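Local coordinates for alkyl hydroperoxide reductase, C subunit (PDB 5Y63), which probably reduces hydrogen peroxide and organic hydroperoxides to water and alcohols as a typical 2-Cys peroxiredoxin that assembles into a ring of five homodimers, at residues S45-Y50 / Y80-D85; F20-D25 / V35-I40; P51-F56 / K91-A96; D64-Y69 / G101-P106. One frame throughout, in Å; residues are numbered along the deposited sequence.

Interaction 1. Residues S45-Y50 / Y80-D85; sequences SIFFFY and YSVSED
Ser45 sets its CB against the ring edge of Tyr80, 3.7 Å from CE2 of that tyrosine, a small residue beside a broad one. From Ile46 onward the two strands run parallel, and Ile46 O accepts from Tyr80 N. Phe47 shares a face of the sheet with Tyr80 and Val82; its ring lies nearly parallel to that of Tyr80 but slid aside, and Phe47 CD2 meets Val82 CG2 at the ring edge. Phe48 bonds through both N and O, to Tyr80 O and Val82 N, and turns its side chain to the other face, where the slender Ser81 is its neighbour. Phe49 lies side by side with Val82, whose branched CB stands over the ring face, 3.9 Å from the centroid. Tyr50 N reaches Val82 O at 3.0 Å; its ring receives Ser83 CB over one face, while its OH bonds Asp53 and shares a water with Ser81 OG. In this thioredoxin-fold core, strand 128-136 borders strand 44-49 and strand 107-109 borders strand 77-83. Phe119 meets the rings of Phe47 and Phe49; helix 58-67 covers Phe48 and Ser81, and carries the predicted peroxidatic Cys58, which touches Tyr50.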
loop_
_atom_site.group_PDB
_atom_site.type_symbol
_atom_site.label_atom_id
_atom_site.label_comp_id
_atom_site.label_asym_id
_atom_site.label_seq_id
_atom_site.Cartn_x
_atom_site.Cartn_y
_atom_site.Cartn_z
ATOM N N SER A 45 -5.759 16.923 41.086
ATOM C CA SER A 45 -6.933 17.362 40.350
ATOM C C SER A 45 -7.901 16.221 40.109
ATOM O O SER A 45 -7.494 15.088 39.847
ATOM C CB SER A 45 -6.520 17.983 39.015
ATOM O OG SER A 45 -5.742 17.080 38.257
ATOM N N ILE A 46 -9.189 16.540 40.210
ATOM C CA ILE A 46 -10.252 15.607 39.889
ATOM C C ILE A 46 -11.069 16.187 38.745
ATOM O O ILE A 46 -11.724 17.216 38.907
ATOM C CB ILE A 46 -11.173 15.350 41.097
ATOM C CG1 ILE A 46 -10.400 14.629 42.206
ATOM C CG2 ILE A 46 -12.384 14.522 40.680
ATOM C CD1 ILE A 46 -11.120 14.592 43.538
ATOM N N PHE A 47 -11.012 15.531 37.589
ATOM C CA PHE A 47 -11.907 15.852 36.482
ATOM C C PHE A 47 -13.228 15.129 36.717
ATOM O O PHE A 47 -13.243 13.917 36.916
ATOM C CB PHE A 47 -11.294 15.445 35.143
ATOM C CG PHE A 47 -10.157 16.325 34.714
ATOM C CD1 PHE A 47 -8.876 16.112 35.203
ATOM C CD2 PHE A 47 -10.369 17.375 33.832
ATOM C CE1 PHE A 47 -7.826 16.927 34.818
ATOM C CE2 PHE A 47 -9.324 18.194 33.441
ATOM C CZ PHE A 47 -8.050 17.968 33.934
ATOM N N PHE A 48 -14.326 15.880 36.711
ATOM C CA PHE A 48 -15.640 15.333 37.024
ATOM C C PHE A 48 -16.572 15.503 35.827
ATOM O O PHE A 48 -17.291 16.498 35.710
ATOM C CB PHE A 48 -16.208 16.020 38.268
ATOM C CG PHE A 48 -17.376 15.300 38.879
ATOM C CD1 PHE A 48 -17.169 14.264 39.777
ATOM C CD2 PHE A 48 -18.679 15.661 38.562
ATOM C CE1 PHE A 48 -18.239 13.596 40.346
ATOM C CE2 PHE A 48 -19.752 14.999 39.128
ATOM C CZ PHE A 48 -19.531 13.966 40.022
ATOM N N PHE A 49 -16.538 14.522 34.929
ATOM C CA PHE A 49 -17.375 14.539 33.734
ATOM C C PHE A 49 -18.829 14.251 34.083
ATOM O O PHE A 49 -19.107 13.418 34.945
ATOM C CB PHE A 49 -16.885 13.503 32.725
ATOM C CG PHE A 49 -15.630 13.896 32.017
ATOM C CD1 PHE A 49 -14.390 13.565 32.536
ATOM C CD2 PHE A 49 -15.689 14.586 30.818
ATOM C CE1 PHE A 49 -13.230 13.921 31.875
ATOM C CE2 PHE A 49 -14.535 14.945 30.151
ATOM C CZ PHE A 49 -13.303 14.613 30.681
ATOM N N TYR A 50 -19.749 14.937 33.408
ATOM C CA TYR A 50 -21.183 14.688 33.570
ATOM C C TYR A 50 -21.928 14.993 32.261
ATOM O O TYR A 50 -21.475 15.824 31.476
ATOM C CB TYR A 50 -21.747 15.514 34.736
ATOM C CG TYR A 50 -21.729 17.003 34.491
ATOM C CD1 TYR A 50 -20.569 17.742 34.673
ATOM C CD2 TYR A 50 -22.872 17.670 34.068
ATOM C CE1 TYR A 50 -20.545 19.103 34.438
ATOM C CE2 TYR A 50 -22.860 19.030 33.829
ATOM C CZ TYR A 50 -21.694 19.745 34.018
ATOM O OH TYR A 50 -21.674 21.098 33.782
ATOM N N TYR A 80 -12.364 19.978 38.729
ATOM C CA TYR A 80 -12.760 20.499 37.422
ATOM C C TYR A 80 -13.939 19.698 36.864
ATOM O O TYR A 80 -13.751 18.601 36.339
ATOM C CB TYR A 80 -11.582 20.434 36.446
ATOM C CG TYR A 80 -10.336 21.141 36.928
ATOM C CD1 TYR A 80 -10.141 22.498 36.683
ATOM C CD2 TYR A 80 -9.347 20.450 37.624
ATOM C CE1 TYR A 80 -8.999 23.149 37.120
ATOM C CE2 TYR A 80 -8.201 21.091 38.064
ATOM C CZ TYR A 80 -8.031 22.440 37.809
ATOM O OH TYR A 80 -6.892 23.080 38.247
ATOM N N SER A 81 -15.151 20.235 36.985
ATOM C CA SER A 81 -16.322 19.588 36.398
ATOM C C SER A 81 -16.334 19.842 34.895
ATOM O O SER A 81 -16.119 20.970 34.448
ATOM C CB SER A 81 -17.620 20.080 37.038
ATOM O OG SER A 81 -18.000 21.358 36.558
ATOM N N VAL A 82 -16.583 18.789 34.124
ATOM C CA VAL A 82 -16.512 18.863 32.672
ATOM C C VAL A 82 -17.820 18.393 32.043
ATOM O O VAL A 82 -18.395 17.380 32.440
ATOM C CB VAL A 82 -15.351 18.010 32.117
ATOM C CG1 VAL A 82 -15.033 18.413 30.683
ATOM C CG2 VAL A 82 -14.111 18.152 32.988
ATOM N N SER A 83 -18.278 19.150 31.054
ATOM C CA SER A 83 -19.454 18.800 30.272
ATOM C C SER A 83 -19.242 19.288 28.843
ATOM O O SER A 83 -18.395 20.148 28.594
ATOM C CB SER A 83 -20.705 19.425 30.898
ATOM O OG SER A 83 -21.724 19.675 29.945
ATOM N N GLU A 84 -20.010 18.740 27.908
ATOM C CA GLU A 84 -19.936 19.164 26.514
ATOM C C GLU A 84 -20.720 20.457 26.269
ATOM O O GLU A 84 -20.860 20.895 25.127
ATOM C CB GLU A 84 -20.434 18.049 25.589
ATOM C CG GLU A 84 -19.657 16.746 25.715
ATOM C CD GLU A 84 -18.196 16.888 25.337
ATOM O OE1 GLU A 84 -17.894 16.912 24.128
ATOM O OE2 GLU A 84 -17.348 16.968 26.251
ATOM N N ASP A 85 -21.232 21.059 27.341
ATOM C CA ASP A 85 -21.905 22.351 27.269
ATOM C C ASP A 85 -20.892 23.488 27.247
ATOM O O ASP A 85 -19.758 23.334 27.705
ATOM C CB ASP A 85 -22.854 22.517 28.460
ATOM C CG ASP A 85 -24.005 21.532 28.423
ATOM O OD1 ASP A 85 -24.871 21.676 27.534
ATOM O OD2 ASP A 85 -24.046 20.618 29.275
HETATM O O HOH W 1 -18.931 21.914 33.892
HETATM O O HOH W 2 -21.167 16.014 28.579
#

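Interaction 2. Residues F20-D25 / V35-I40; sequences FDFECD and VSTEDI
Thr37 OG1 gives the contact between residues 20-25 and 35-40 its side-chain hydrogen bonds: it donates to a lone pair of Phe20 O, 3.0 Å away and in the carbonyl plane, and accepts from Phe22 N at 2.8 Å. A threonine suits this place because one hydroxyl can serve both backbone groups, and chi1 of -45° sets OG1 beside its own backbone N. The backbone bonds are those of an antiparallel hairpin: Cys24 and Val35 form a hydrogen-bonded pair through Cys24 N to Val35 O and Val35 N to Cys24 O, Glu23 and Ser36 a non-hydrogen-bonded one. Beyond the strand pairing, Thr37 N donates to Phe22 O at 3.2 Å. Round the Phe22 ring, Thr37 N lies over one face, toward the rim, and the apolar contact is with Ile40 CD1 at the edge, 3.4 Å from Phe22 CZ. At the exposed margin, Asp21 OD1 and Glu38 OE2 are like charges 3.9 Å apart, where solvent would probably screen them. The contact spans the hairpin of strands 23-28 and 31-36 and the short, weakly bonded helical turn 37-40. Helix 114-119 packs on Phe20, Phe22 and Cys24, and Ile40 touches Ser45 and Phe47 of strand 44-49.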
loop_
_atom_site.group_PDB
_atom_site.type_symbol
_atom_site.label_atom_id
_atom_site.label_comp_id
_atom_site.label_asym_id
_atom_site.label_seq_id
_atom_site.Cartn_x
_atom_site.Cartn_y
_atom_site.Cartn_z
ATOM N N PHE A 20 -2.579 15.746 27.979
ATOM C CA PHE A 20 -2.222 16.474 26.760
ATOM C C PHE A 20 -2.300 17.995 26.950
ATOM O O PHE A 20 -2.942 18.488 27.882
ATOM C CB PHE A 20 -3.099 16.019 25.578
ATOM C CG PHE A 20 -4.501 16.599 25.569
ATOM C CD1 PHE A 20 -5.403 16.335 26.598
ATOM C CD2 PHE A 20 -4.929 17.378 24.501
ATOM C CE1 PHE A 20 -6.686 16.856 26.571
ATOM C CE2 PHE A 20 -6.214 17.897 24.469
ATOM C CZ PHE A 20 -7.093 17.636 25.506
ATOM N N ASP A 21 -1.623 18.728 26.069
ATOM C CA ASP A 21 -1.673 20.186 26.079
ATOM C C ASP A 21 -3.034 20.638 25.564
ATOM O O ASP A 21 -3.448 20.258 24.470
ATOM C CB ASP A 21 -0.555 20.781 25.217
ATOM C CG ASP A 21 -0.538 22.306 25.239
ATOM O OD1 ASP A 21 -1.113 22.911 26.171
ATOM O OD2 ASP A 21 0.058 22.903 24.318
ATOM N N PHE A 22 -3.728 21.441 26.362
ATOM C CA PHE A 22 -5.054 21.922 25.998
ATOM C C PHE A 22 -5.339 23.261 26.658
ATOM O O PHE A 22 -4.692 23.637 27.635
ATOM C CB PHE A 22 -6.128 20.905 26.407
ATOM C CG PHE A 22 -6.567 21.022 27.842
ATOM C CD1 PHE A 22 -7.616 21.863 28.195
ATOM C CD2 PHE A 22 -5.929 20.296 28.842
ATOM C CE1 PHE A 22 -8.019 21.980 29.515
ATOM C CE2 PHE A 22 -6.329 20.411 30.164
ATOM C CZ PHE A 22 -7.376 21.252 30.499
ATOM N N GLU A 23 -6.322 23.964 26.109
ATOM C CA GLU A 23 -6.835 25.190 26.701
ATOM C C GLU A 23 -8.328 25.265 26.407
ATOM O O GLU A 23 -8.765 24.901 25.314
ATOM C CB GLU A 23 -6.102 26.410 26.135
ATOM C CG GLU A 23 -6.347 27.693 26.917
ATOM C CD GLU A 23 -5.367 28.809 26.572
ATOM O OE1 GLU A 23 -4.697 28.735 25.515
ATOM O OE2 GLU A 23 -5.268 29.773 27.364
ATOM N N CYS A 24 -9.108 25.716 27.384
ATOM C CA CYS A 24 -10.557 25.809 27.219
ATOM C C CYS A 24 -11.180 26.856 28.133
ATOM O O CYS A 24 -10.557 27.320 29.088
ATOM C CB CYS A 24 -11.206 24.453 27.491
ATOM S SG CYS A 24 -11.331 24.022 29.241
ATOM N N ASP A 25 -12.424 27.208 27.829
ATOM C CA ASP A 25 -13.187 28.155 28.635
ATOM C C ASP A 25 -13.729 27.477 29.885
ATOM O O ASP A 25 -13.957 26.264 29.896
ATOM C CB ASP A 25 -14.349 28.730 27.826
ATOM C CG ASP A 25 -13.887 29.502 26.610
ATOM O OD1 ASP A 25 -13.022 30.390 26.760
ATOM O OD2 ASP A 25 -14.390 29.225 25.503
ATOM N N VAL A 35 -8.840 28.121 31.391
ATOM C CA VAL A 35 -8.033 27.100 32.055
ATOM C C VAL A 35 -7.233 26.317 31.018
ATOM O O VAL A 35 -7.756 25.969 29.958
ATOM C CB VAL A 35 -8.918 26.119 32.855
ATOM C CG1 VAL A 35 -8.068 25.062 33.550
ATOM C CG2 VAL A 35 -9.768 26.872 33.870
ATOM N N SER A 36 -5.971 26.041 31.335
ATOM C CA SER A 36 -5.092 25.267 30.461
ATOM C C SER A 36 -4.366 24.185 31.257
ATOM O O SER A 36 -4.536 24.078 32.472
ATOM C CB SER A 36 -4.080 26.189 29.774
ATOM O OG SER A 36 -3.118 26.674 30.697
ATOM N N THR A 37 -3.555 23.389 30.565
ATOM C CA THR A 37 -2.787 22.309 31.193
ATOM C C THR A 37 -1.828 22.814 32.277
ATOM O O THR A 37 -1.577 22.114 33.259
ATOM C CB THR A 37 -1.983 21.521 30.140
ATOM O OG1 THR A 37 -2.818 21.249 29.009
ATOM C CG2 THR A 37 -1.468 20.207 30.715
ATOM N N GLU A 38 -1.305 24.025 32.096
ATOM C CA GLU A 38 -0.374 24.623 33.055
ATOM C C GLU A 38 -1.062 24.934 34.385
ATOM O O GLU A 38 -0.450 24.822 35.447
ATOM C CB GLU A 38 0.248 25.905 32.492
ATOM C CG GLU A 38 1.041 25.717 31.201
ATOM C CD GLU A 38 0.226 25.988 29.945
ATOM O OE1 GLU A 38 -0.410 27.063 29.861
ATOM O OE2 GLU A 38 0.229 25.130 29.034
ATOM N N ASP A 39 -2.336 25.312 34.319
ATOM C CA ASP A 39 -3.110 25.660 35.513
ATOM C C ASP A 39 -3.400 24.447 36.404
ATOM O O ASP A 39 -3.616 24.593 37.608
ATOM C CB ASP A 39 -4.429 26.335 35.120
ATOM C CG ASP A 39 -4.221 27.641 34.366
ATOM O OD1 ASP A 39 -3.252 27.741 33.582
ATOM O OD2 ASP A 39 -5.036 28.568 34.552
ATOM N N ILE A 40 -3.396 23.258 35.805
ATOM C CA ILE A 40 -3.699 22.019 36.515
ATOM C C ILE A 40 -2.476 21.466 37.246
ATOM O O ILE A 40 -2.599 20.971 38.367
ATOM C CB ILE A 40 -4.252 20.962 35.541
ATOM C CG1 ILE A 40 -5.533 21.479 34.876
ATOM C CG2 ILE A 40 -4.536 19.651 36.264
ATOM C CD1 ILE A 40 -5.818 20.841 33.539
#

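Interaction 3. Residues P51-F56 / K91-A96; sequences PADFSF and KAWADA
Trp93 lies with one face of its indole against the backbone of Asp53 and Phe54. The loop 51-56 precedes helix 58-67, whose first residue is the predicted peroxidatic Cys58 of this thioredoxin-fold peroxiredoxin, and Trp93, from helix 87-96, also touches Cys58 and Pro59. Asp53 CA stands over the centre of the six-membered ring, a CH-pi contact 3.8 Å from the centroid, and Phe54 N lies above the same face nearer the rim. A wide, flat tryptophan suits this place because it can underlie two successive residues. The Asp53 carboxylate, its plane 30° from the indole, passes near CE3 and CZ3 of Trp93; its OD2 is hydrogen-bonded to His90 ND1, and Asp53 N is hydrogen-bonded to Asp85 OD2. Phe54 extends past Trp93 in the opposite direction, the two rings oblique at 35°, with Trp93 CD1 over the centre of the phenyl. The small Ala92 and Ala96, one turn apart on the helix, let the phenyl come close to it. Across the subunit boundary, Phe54 also packs on Ala92 of the second subunit, and Ala52 on Tyr88 of that subunit. Within this chain, the outer end of the phenyl meets the helix where Phe54 CE2 lies 3.5 Å from Ala96 CB.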
loop_
_atom_site.group_PDB
_atom_site.type_symbol
_atom_site.label_atom_id
_atom_site.label_comp_id
_atom_site.label_asym_id
_atom_site.label_seq_id
_atom_site.Cartn_x
_atom_site.Cartn_y
_atom_site.Cartn_z
ATOM N N PRO A 51 -23.075 14.324 32.027
ATOM C CA PRO A 51 -23.730 14.371 30.712
ATOM C C PRO A 51 -24.243 15.733 30.244
ATOM O O PRO A 51 -23.866 16.178 29.160
ATOM C CB PRO A 51 -24.900 13.385 30.859
ATOM C CG PRO A 51 -24.529 12.511 32.004
ATOM C CD PRO A 51 -23.770 13.398 32.939
ATOM N N ALA A 52 -25.098 16.382 31.031
ATOM C CA ALA A 52 -25.797 17.576 30.546
ATOM C C ALA A 52 -26.184 18.570 31.635
ATOM O O ALA A 52 -26.550 18.186 32.746
ATOM C CB ALA A 52 -27.038 17.159 29.767
ATOM N N ASP A 53 -26.108 19.855 31.295
ATOM C CA ASP A 53 -26.648 20.915 32.140
ATOM C C ASP A 53 -28.171 20.903 32.065
ATOM O O ASP A 53 -28.760 20.271 31.187
ATOM C CB ASP A 53 -26.117 22.285 31.708
ATOM C CG ASP A 53 -24.643 22.462 32.006
ATOM O OD1 ASP A 53 -23.922 21.451 32.099
ATOM O OD2 ASP A 53 -24.200 23.618 32.151
ATOM N N PHE A 54 -28.794 21.633 32.980
ATOM C CA PHE A 54 -30.246 21.628 33.161
ATOM C C PHE A 54 -30.820 20.212 33.127
ATOM O O PHE A 54 -31.767 19.920 32.397
ATOM C CB PHE A 54 -30.907 22.539 32.125
ATOM C CG PHE A 54 -30.566 23.989 32.308
ATOM C CD1 PHE A 54 -29.380 24.506 31.805
ATOM C CD2 PHE A 54 -31.419 24.833 33.004
ATOM C CE1 PHE A 54 -29.058 25.842 31.982
ATOM C CE2 PHE A 54 -31.104 26.169 33.183
ATOM C CZ PHE A 54 -29.923 26.675 32.670
ATOM N N SER A 55 -30.214 19.342 33.932
ATOM C CA SER A 55 -30.632 17.954 34.063
ATOM C C SER A 55 -31.032 17.696 35.514
ATOM O O SER A 55 -30.870 18.566 36.374
ATOM C CB SER A 55 -29.494 17.024 33.641
ATOM O OG SER A 55 -29.968 15.709 33.426
ATOM N N PHE A 56 -31.549 16.499 35.780
ATOM C CA PHE A 56 -32.117 16.171 37.090
ATOM C C PHE A 56 -31.122 15.486 38.025
ATOM O O PHE A 56 -31.039 15.836 39.203
ATOM C CB PHE A 56 -33.363 15.302 36.911
ATOM C CG PHE A 56 -34.401 15.921 36.013
ATOM C CD1 PHE A 56 -35.209 16.953 36.473
ATOM C CD2 PHE A 56 -34.559 15.482 34.702
ATOM C CE1 PHE A 56 -36.163 17.530 35.648
ATOM C CE2 PHE A 56 -35.511 16.055 33.872
ATOM C CZ PHE A 56 -36.314 17.081 34.346
ATOM N N LYS A 91 -23.050 29.285 33.129
ATOM C CA LYS A 91 -23.445 30.511 33.824
ATOM C C LYS A 91 -24.952 30.561 34.067
ATOM O O LYS A 91 -25.398 30.873 35.173
ATOM C CB LYS A 91 -23.006 31.742 33.026
ATOM C CG LYS A 91 -23.312 33.070 33.706
ATOM C CD LYS A 91 -22.810 34.240 32.876
ATOM C CE LYS A 91 -23.542 35.532 33.206
ATOM N NZ LYS A 91 -23.333 36.556 32.146
ATOM N N ALA A 92 -25.729 30.256 33.032
ATOM C CA ALA A 92 -27.187 30.235 33.141
ATOM C C ALA A 92 -27.674 29.148 34.101
ATOM O O ALA A 92 -28.661 29.339 34.813
ATOM C CB ALA A 92 -27.813 30.041 31.769
ATOM N N TRP A 93 -26.979 28.013 34.112
ATOM C CA TRP A 93 -27.320 26.898 34.996
ATOM C C TRP A 93 -27.063 27.254 36.461
ATOM O O TRP A 93 -27.799 26.819 37.346
ATOM C CB TRP A 93 -26.527 25.647 34.593
ATOM C CG TRP A 93 -27.061 24.352 35.138
ATOM C CD1 TRP A 93 -28.355 24.066 35.474
ATOM C CD2 TRP A 93 -26.313 23.150 35.371
ATOM N NE1 TRP A 93 -28.454 22.769 35.921
ATOM C CE2 TRP A 93 -27.215 22.184 35.867
ATOM C CE3 TRP A 93 -24.966 22.800 35.223
ATOM C CZ2 TRP A 93 -26.815 20.891 36.209
ATOM C CZ3 TRP A 93 -24.569 21.513 35.565
ATOM C CH2 TRP A 93 -25.492 20.576 36.052
ATOM N N ALA A 94 -26.021 28.048 36.706
ATOM C CA ALA A 94 -25.722 28.550 38.049
ATOM C C ALA A 94 -26.781 29.545 38.518
ATOM O O ALA A 94 -27.186 29.529 39.680
ATOM C CB ALA A 94 -24.345 29.195 38.078
ATOM N N ASP A 95 -27.219 30.411 37.607
ATOM C CA ASP A 95 -28.279 31.374 37.897
ATOM C C ASP A 95 -29.612 30.669 38.126
ATOM O O ASP A 95 -30.343 31.010 39.054
ATOM C CB ASP A 95 -28.434 32.382 36.748
ATOM C CG ASP A 95 -27.213 33.274 36.570
ATOM O OD1 ASP A 95 -26.152 32.975 37.160
ATOM O OD2 ASP A 95 -27.318 34.277 35.831
ATOM N N ALA A 96 -29.918 29.684 37.284
ATOM C CA ALA A 96 -31.225 29.022 37.297
ATOM C C ALA A 96 -31.446 28.142 38.524
ATOM O O ALA A 96 -32.513 28.189 39.136
ATOM C CB ALA A 96 -31.409 28.202 36.030
#

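Interaction 4. Residues D64-Y69 / G101-P106; sequences DMQEHY and GKIKYP
Gln66 and Ile103 mark the nearest backbone approach, with CA atoms 5.7 Å apart, between the last turn of helix 58-67 and a loop without regular structure. At His68 the chain leaves helical geometry and starts the next helix, 69-74, for which His68 is the N-cap residue. Its imidazole ND1 donates to Asp64 O one turn back, nearly straight and in the ring plane, a bond that spans the helix end. Gln66 makes the hydrogen bond across the contact: Gln66 OE1 accepts from Lys104 N at 2.9 Å with an N-H...O angle of 172°, the donor standing above the plane of the amide. CG is anti to the backbone N (chi1 177°), and the bend at chi2 carries CD over to the loop. Glutamine suits this place, since its long neutral chain can offer a carbonyl to a loop amide. In the thioredoxin-like fold of peroxiredoxins this loop returns the chain from helix 98-101 to strand 107-109, and here it passes against the helix that begins with the predicted peroxidatic Cys58. Tyr69 and Tyr105 meet edge-to-face, planes at 71°, with the edge of Tyr105 toward the face of Tyr69. Tyr105 CB also lies over that face, 3.8 Å from the centroid, while Lys104 CB approaches Tyr69 CE2 obliquely. Both hydroxyls have partners: Tyr69 OH bonds Glu78, and Tyr105 OH bonds Leu62 O within the helix. Beside that phenol, Met65 CB comes within 3.7 Å of Tyr105 OH, and its flexible thioether chain bends away toward Ile46, Phe48 and Leu159.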
loop_
_atom_site.group_PDB
_atom_site.type_symbol
_atom_site.label_atom_id
_atom_site.label_comp_id
_atom_site.label_asym_id
_atom_site.label_seq_id
_atom_site.Cartn_x
_atom_site.Cartn_y
_atom_site.Cartn_z
ATOM N N ASP A 64 -22.946 17.405 45.692
ATOM C CA ASP A 64 -22.223 16.568 46.653
ATOM C C ASP A 64 -20.708 16.726 46.521
ATOM O O ASP A 64 -19.981 16.548 47.497
ATOM C CB ASP A 64 -22.625 15.092 46.515
ATOM C CG ASP A 64 -23.942 14.775 47.218
ATOM O OD1 ASP A 64 -24.122 15.196 48.384
ATOM O OD2 ASP A 64 -24.794 14.095 46.610
ATOM N N MET A 65 -20.233 17.049 45.321
ATOM C CA MET A 65 -18.821 17.382 45.124
ATOM C C MET A 65 -18.477 18.729 45.756
ATOM O O MET A 65 -17.347 18.940 46.193
ATOM C CB MET A 65 -18.456 17.393 43.635
ATOM C CG MET A 65 -18.253 16.011 43.039
ATOM S SD MET A 65 -16.824 15.156 43.734
ATOM C CE MET A 65 -15.467 16.007 42.936
ATOM N N GLN A 66 -19.449 19.638 45.803
ATOM C CA GLN A 66 -19.258 20.933 46.453
ATOM C C GLN A 66 -19.106 20.788 47.969
ATOM O O GLN A 66 -18.256 21.445 48.570
ATOM C CB GLN A 66 -20.415 21.888 46.122
ATOM C CG GLN A 66 -20.339 23.247 46.809
ATOM C CD GLN A 66 -18.982 23.917 46.655
ATOM O OE1 GLN A 66 -18.393 23.908 45.575
ATOM N NE2 GLN A 66 -18.481 24.503 47.737
ATOM N N GLU A 67 -19.920 19.930 48.579
ATOM C CA GLU A 67 -19.833 19.671 50.019
ATOM C C GLU A 67 -18.443 19.196 50.441
ATOM O O GLU A 67 -17.955 19.571 51.507
ATOM C CB GLU A 67 -20.875 18.636 50.448
ATOM C CG GLU A 67 -22.306 19.144 50.411
ATOM C CD GLU A 67 -23.309 18.079 50.810
ATOM O OE1 GLU A 67 -23.108 17.433 51.862
ATOM O OE2 GLU A 67 -24.302 17.893 50.073
ATOM N N HIS A 68 -17.809 18.381 49.602
ATOM C CA HIS A 68 -16.486 17.835 49.897
ATOM C C HIS A 68 -15.358 18.645 49.256
ATOM O O HIS A 68 -14.200 18.231 49.296
ATOM C CB HIS A 68 -16.400 16.382 49.425
ATOM C CG HIS A 68 -17.438 15.489 50.028
ATOM N ND1 HIS A 68 -18.735 15.435 49.563
ATOM C CD2 HIS A 68 -17.370 14.608 51.053
ATOM C CE1 HIS A 68 -19.422 14.563 50.279
ATOM N NE2 HIS A 68 -18.617 14.047 51.188
ATOM N N TYR A 69 -15.688 19.798 48.677
ATOM C CA TYR A 69 -14.701 20.609 47.968
ATOM C C TYR A 69 -13.716 21.264 48.931
ATOM O O TYR A 69 -12.529 21.382 48.620
ATOM C CB TYR A 69 -15.391 21.675 47.111
ATOM C CG TYR A 69 -14.436 22.565 46.341
ATOM C CD1 TYR A 69 -13.429 22.020 45.548
ATOM C CD2 TYR A 69 -14.549 23.951 46.398
ATOM C CE1 TYR A 69 -12.554 22.832 44.842
ATOM C CE2 TYR A 69 -13.682 24.771 45.694
ATOM C CZ TYR A 69 -12.686 24.208 44.918
ATOM O OH TYR A 69 -11.824 25.018 44.218
ATOM N N GLY A 101 -25.399 27.210 41.667
ATOM C CA GLY A 101 -24.945 28.517 42.139
ATOM C C GLY A 101 -24.027 28.440 43.348
ATOM O O GLY A 101 -23.180 29.312 43.543
ATOM N N LYS A 102 -24.198 27.395 44.158
ATOM C CA LYS A 102 -23.340 27.156 45.323
ATOM C C LYS A 102 -21.945 26.633 44.960
ATOM O O LYS A 102 -21.039 26.679 45.792
ATOM C CB LYS A 102 -24.011 26.169 46.291
ATOM C CG LYS A 102 -25.167 26.750 47.092
ATOM C CD LYS A 102 -25.818 25.689 47.966
ATOM C CE LYS A 102 -27.005 26.247 48.733
ATOM N NZ LYS A 102 -27.672 25.208 49.568
ATOM N N ILE A 103 -21.774 26.136 43.735
ATOM C CA ILE A 103 -20.502 25.549 43.302
ATOM C C ILE A 103 -19.392 26.595 43.216
ATOM O O ILE A 103 -19.474 27.538 42.428
ATOM C CB ILE A 103 -20.632 24.846 41.933
ATOM C CG1 ILE A 103 -21.546 23.622 42.049
ATOM C CG2 ILE A 103 -19.263 24.427 41.407
ATOM C CD1 ILE A 103 -21.927 23.011 40.718
ATOM N N LYS A 104 -18.349 26.404 44.019
ATOM C CA LYS A 104 -17.203 27.308 44.050
ATOM C C LYS A 104 -16.079 26.858 43.119
ATOM O O LYS A 104 -15.217 27.660 42.770
ATOM C CB LYS A 104 -16.664 27.434 45.481
ATOM C CG LYS A 104 -17.595 28.163 46.443
ATOM C CD LYS A 104 -17.685 29.646 46.115
ATOM C CE LYS A 104 -18.444 30.421 47.180
ATOM N NZ LYS A 104 -18.289 31.893 47.011
ATOM N N TYR A 105 -16.083 25.585 42.725
ATOM C CA TYR A 105 -15.028 25.047 41.857
ATOM C C TYR A 105 -15.242 25.442 40.389
ATOM O O TYR A 105 -16.353 25.813 40.006
ATOM C CB TYR A 105 -14.873 23.518 42.016
ATOM C CG TYR A 105 -16.135 22.682 41.910
ATOM C CD1 TYR A 105 -16.668 22.336 40.670
ATOM C CD2 TYR A 105 -16.769 22.195 43.052
ATOM C CE1 TYR A 105 -17.810 21.556 40.572
ATOM C CE2 TYR A 105 -17.911 21.415 42.964
ATOM C CZ TYR A 105 -18.428 21.098 41.722
ATOM O OH TYR A 105 -19.564 20.324 41.632
ATOM N N PRO A 106 -14.167 25.395 39.574
ATOM C CA PRO A 106 -14.276 25.771 38.161
ATOM C C PRO A 106 -15.008 24.735 37.306
ATOM O O PRO A 106 -14.665 23.553 37.334
ATOM C CB PRO A 106 -12.813 25.902 37.712
ATOM C CG PRO A 106 -12.042 25.062 38.660
ATOM C CD PRO A 106 -12.765 25.165 39.969
#

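How the interactions relate
Interaction 1 is the core of the set, a parallel strand pair whose centre lies about 4 Å from that of the chain, and each of the others touches it. Interactions 2 and 4 are buried with some exposed residues; interaction 3, at the subunit boundary, is only partly buried. Interaction 2 packs on interaction 1 through Ile40 and sets threonine-centred bonds beside exposed acids. Interaction 3 meets interaction 1 round the Asp53 loop, whereas Met65, Tyr105 and Pro106 of interaction 4 meet Phe48, Ser81 and Tyr80. Without a hydrogen bond between its segments, interaction 3 relies on loop backbone and a phenyl packed against an indole; interaction 4 adds one hydrogen bond, from a loop N-H to a glutamine side-chain carbonyl, to an edge-to-face pair of tyrosines.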